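Putative acetyltransferase (PDB 4E2A) probably transfers an acyl group, such as acetyl from acetyl-CoA, to an amine, as expected of a GNAT-family acetyltransferase. Local coordinates at residues Q57-T62 against E70-F75. Numbering follows the deposited sequence.
Sequences QTFRET and EQLQNF
Phe59 and Phe75 overlap the outer parts of their rings face to face and join helix 48-63 to helix 69-79. One residue earlier in 57-62, Thr58 packs on Tyr132 and Leu134 instead. The Phe59 ring points at the second helix because its CG is anti to the backbone N (chi1 -164°). Phe75 has the same choice, and the two side chains meet at about a right angle along their lengths while their rings lie almost parallel. The planes differ by 6° and the centroids are 4.2 Å apart, an offset stack. Phe59 CE2 lies over one face of the Phe75 ring, toward its rim, and comes 3.4 Å from Phe75 CE2. In return, Phe75 CD2 sits over one face of the Phe59 ring. Leu72 adds a methyl contact: its CD2 approaches Phe59 CE1 obliquely at 4.0 Å. The other Leu72 branch, CD1, turns to the backbone of Arg60 and stops 4.2 Å from Arg60 CA. Leu72 thus spans two successive residues of the first helix. The long Arg60 side chain runs at the exposed border of the contact. In the next turn of the helix, Thr62 OG1 donates a hydrogen bond of 2.9 Å to Thr58 O, which also accepts from Thr62 N on the opposite face of its carbonyl plane. That bond ties the hydroxyl to its own helix.

Phe63 and Tyr80 extend the aromatic cluster. Val196 of the second subunit packs on both Phe59 and Leu72, so the contact is part of the dimer interface. The short segments run nearly antiparallel, at 147°, with axes 10.8 Å apart. Two helices that follow the first strand, here 38-42, and are linked by a short loop are typical of the GNAT fold.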
ATOM      1  N   GLN B  57      -1.266 -17.244 -14.071  1.00 23.31           N
ATOM      2  CA  GLN B  57      -1.914 -17.074 -15.353  1.00 20.34           C
ATOM      3  C   GLN B  57      -3.020 -16.013 -15.322  1.00 22.03           C
ATOM      4  O   GLN B  57      -3.115 -15.201 -16.245  1.00 19.45           O
ATOM      5  CB  GLN B  57      -2.428 -18.392 -15.915  1.00 17.99           C
ATOM      6  CG  GLN B  57      -2.760 -18.233 -17.395  1.00 28.67           C
ATOM      7  CD  GLN B  57      -3.335 -19.485 -18.004  1.00 49.97           C
ATOM      8  OE1 GLN B  57      -4.144 -19.415 -18.937  1.00 57.89           O
ATOM      9  NE2 GLN B  57      -2.925 -20.646 -17.487  1.00 42.07           N
ATOM     10  N   THR B  58      -3.839 -16.008 -14.269  1.00 19.12           N
ATOM     11  CA  THR B  58      -4.898 -15.008 -14.145  1.00 19.63           C
ATOM     12  C   THR B  58      -4.337 -13.595 -13.969  1.00 20.42           C
ATOM     13  O   THR B  58      -4.929 -12.630 -14.447  1.00 20.38           O
ATOM     14  CB  THR B  58      -5.921 -15.348 -13.025  1.00 20.35           C
ATOM     15  OG1 THR B  58      -5.256 -15.542 -11.759  1.00 22.03           O
ATOM     16  CG2 THR B  58      -6.679 -16.628 -13.383  1.00 16.43           C
ATOM     17  N   PHE B  59      -3.192 -13.476 -13.292  1.00 19.02           N
ATOM     18  CA  PHE B  59      -2.623 -12.155 -13.060  1.00 26.88           C
ATOM     19  C   PHE B  59      -2.108 -11.596 -14.398  1.00 20.46           C
ATOM     20  O   PHE B  59      -2.326 -10.431 -14.741  1.00 23.68           O
ATOM     21  CB  PHE B  59      -1.507 -12.192 -12.002  1.00 20.94           C
ATOM     22  CG  PHE B  59      -1.161 -10.816 -11.445  1.00 28.89           C
ATOM     23  CD1 PHE B  59      -0.200 -10.025 -12.061  1.00 32.24           C
ATOM     24  CD2 PHE B  59      -1.799 -10.324 -10.311  1.00 30.75           C
ATOM     25  CE1 PHE B  59       0.126  -8.766 -11.558  1.00 25.20           C
ATOM     26  CE2 PHE B  59      -1.482  -9.061  -9.798  1.00 28.27           C
ATOM     27  CZ  PHE B  59      -0.513  -8.286 -10.423  1.00 23.63           C
ATOM     28  N   ARG B  60      -1.459 -12.467 -15.153  1.00 22.77           N
ATOM     29  CA  ARG B  60      -0.944 -12.164 -16.488  1.00 26.54           C
ATOM     30  C   ARG B  60      -2.096 -11.747 -17.413  1.00 33.12           C
ATOM     31  O   ARG B  60      -2.041 -10.703 -18.067  1.00 23.75           O
ATOM     32  CB  ARG B  60      -0.247 -13.418 -17.028  1.00 25.08           C
ATOM     33  CG  ARG B  60       0.655 -13.212 -18.224  1.00 43.31           C
ATOM     34  CD  ARG B  60       1.302 -14.545 -18.658  1.00 35.15           C
ATOM     35  NE  ARG B  60       2.091 -15.152 -17.590  1.00 42.85           N
ATOM     36  CZ  ARG B  60       3.423 -15.173 -17.555  1.00 58.77           C
ATOM     37  NH1 ARG B  60       4.126 -14.626 -18.538  1.00 78.86           N
ATOM     38  NH2 ARG B  60       4.054 -15.751 -16.544  1.00 42.32           N
ATOM     39  N   GLU B  61      -3.149 -12.558 -17.455  1.00 25.35           N
ATOM     40  CA  GLU B  61      -4.343 -12.215 -18.240  1.00 28.33           C
ATOM     41  C   GLU B  61      -4.961 -10.870 -17.877  1.00 34.10           C
ATOM     42  O   GLU B  61      -5.441 -10.145 -18.753  1.00 28.22           O
ATOM     43  CB  GLU B  61      -5.411 -13.313 -18.113  1.00 24.44           C
ATOM     44  CG  GLU B  61      -5.015 -14.597 -18.805  1.00 32.19           C
ATOM     45  CD  GLU B  61      -5.970 -15.757 -18.539  1.00 30.83           C
ATOM     46  OE1 GLU B  61      -6.873 -15.625 -17.669  1.00 31.81           O
ATOM     47  OE2 GLU B  61      -5.800 -16.801 -19.211  1.00 28.09           O
ATOM     48  N   THR B  62      -4.967 -10.543 -16.589  1.00 22.52           N
ATOM     49  CA  THR B  62      -5.633  -9.334 -16.109  1.00 22.10           C
ATOM     50  C   THR B  62      -4.765  -8.093 -16.338  1.00 27.55           C
ATOM     51  O   THR B  62      -5.275  -7.016 -16.618  1.00 23.96           O
ATOM     52  CB  THR B  62      -5.979  -9.451 -14.588  1.00 20.35           C
ATOM     53  OG1 THR B  62      -6.948 -10.483 -14.397  1.00 29.98           O
ATOM     54  CG2 THR B  62      -6.512  -8.132 -14.021  1.00 31.41           C
ATOM     55  N   GLU B  70       8.360  -7.557 -17.112  1.00 31.70           N
ATOM     56  CA  GLU B  70       9.204  -7.379 -15.940  1.00 34.33           C
ATOM     57  C   GLU B  70       8.397  -6.870 -14.748  1.00 32.06           C
ATOM     58  O   GLU B  70       8.597  -7.335 -13.636  1.00 28.13           O
ATOM     59  CB  GLU B  70      10.350  -6.417 -16.256  1.00 39.92           C
ATOM     60  CG  GLU B  70      11.419  -6.322 -15.182  1.00 49.88           C
ATOM     61  CD  GLU B  70      12.606  -5.483 -15.635  1.00 70.05           C
ATOM     62  OE1 GLU B  70      12.387  -4.339 -16.098  1.00 71.53           O
ATOM     63  OE2 GLU B  70      13.754  -5.975 -15.554  1.00 70.20           O
ATOM     64  N   GLN B  71       7.500  -5.908 -14.978  1.00 25.09           N
ATOM     65  CA  GLN B  71       6.631  -5.414 -13.914  1.00 28.04           C
ATOM     66  C   GLN B  71       5.769  -6.535 -13.337  1.00 36.67           C
ATOM     67  O   GLN B  71       5.579  -6.619 -12.123  1.00 31.49           O
ATOM     68  CB  GLN B  71       5.697  -4.308 -14.423  1.00 34.03           C
ATOM     69  CG  GLN B  71       6.358  -2.952 -14.659  1.00 39.34           C
ATOM     70  CD  GLN B  71       5.416  -1.958 -15.337  1.00 55.81           C
ATOM     71  OE1 GLN B  71       4.750  -2.276 -16.340  1.00 38.50           O
ATOM     72  NE2 GLN B  71       5.349  -0.748 -14.784  1.00 51.51           N
ATOM     73  N   LEU B  72       5.220  -7.380 -14.205  1.00 25.98           N
ATOM     74  CA  LEU B  72       4.397  -8.467 -13.720  1.00 31.64           C
ATOM     75  C   LEU B  72       5.258  -9.453 -12.933  1.00 35.78           C
ATOM     76  O   LEU B  72       4.867  -9.897 -11.843  1.00 31.82           O
ATOM     77  CB  LEU B  72       3.671  -9.178 -14.869  1.00 32.68           C
ATOM     78  CG  LEU B  72       2.752  -8.385 -15.802  1.00 32.36           C
ATOM     79  CD1 LEU B  72       2.118  -9.341 -16.798  1.00 34.83           C
ATOM     80  CD2 LEU B  72       1.675  -7.567 -15.090  1.00 27.96           C
ATOM     81  N   GLN B  73       6.434  -9.779 -13.477  1.00 35.47           N
ATOM     82  CA  GLN B  73       7.353 -10.717 -12.824  1.00 30.16           C
ATOM     83  C   GLN B  73       7.745 -10.257 -11.407  1.00 32.94           C
ATOM     84  O   GLN B  73       7.832 -11.074 -10.482  1.00 36.16           O
ATOM     85  CB  GLN B  73       8.603 -10.945 -13.684  1.00 36.41           C
ATOM     86  CG  GLN B  73       9.417 -12.160 -13.292  1.00 34.57           C
ATOM     87  CD  GLN B  73       8.657 -13.463 -13.496  1.00 37.87           C
ATOM     88  OE1 GLN B  73       8.107 -13.711 -14.568  1.00 46.64           O
ATOM     89  NE2 GLN B  73       8.626 -14.302 -12.464  1.00 38.98           N
ATOM     90  N   ASN B  74       7.968  -8.960 -11.230  1.00 27.88           N
ATOM     91  CA  ASN B  74       8.194  -8.417  -9.893  1.00 33.29           C
ATOM     92  C   ASN B  74       7.105  -8.845  -8.918  1.00 36.29           C
ATOM     93  O   ASN B  74       7.386  -9.174  -7.767  1.00 32.63           O
ATOM     94  CB  ASN B  74       8.253  -6.881  -9.915  1.00 35.45           C
ATOM     95  CG  ASN B  74       9.560  -6.352 -10.475  1.00 36.28           C
ATOM     96  OD1 ASN B  74      10.598  -6.988 -10.353  1.00 38.95           O
ATOM     97  ND2 ASN B  74       9.508  -5.182 -11.099  1.00 39.70           N
ATOM     98  N   PHE B  75       5.855  -8.819  -9.367  1.00 32.51           N
ATOM     99  CA  PHE B  75       4.753  -9.218  -8.494  1.00 28.10           C
ATOM    100  C   PHE B  75       4.768 -10.718  -8.238  1.00 30.09           C
ATOM    101  O   PHE B  75       4.651 -11.149  -7.080  1.00 31.79           O
ATOM    102  CB  PHE B  75       3.389  -8.778  -9.054  1.00 32.37           C
ATOM    103  CG  PHE B  75       2.227  -9.038  -8.116  1.00 29.13           C
ATOM    104  CD1 PHE B  75       1.858  -8.093  -7.166  1.00 31.86           C
ATOM    105  CD2 PHE B  75       1.506 -10.216  -8.192  1.00 30.46           C
ATOM    106  CE1 PHE B  75       0.792  -8.330  -6.297  1.00 37.35           C
ATOM    107  CE2 PHE B  75       0.447 -10.462  -7.329  1.00 24.65           C
ATOM    108  CZ  PHE B  75       0.088  -9.517  -6.381  1.00 32.16           C
TER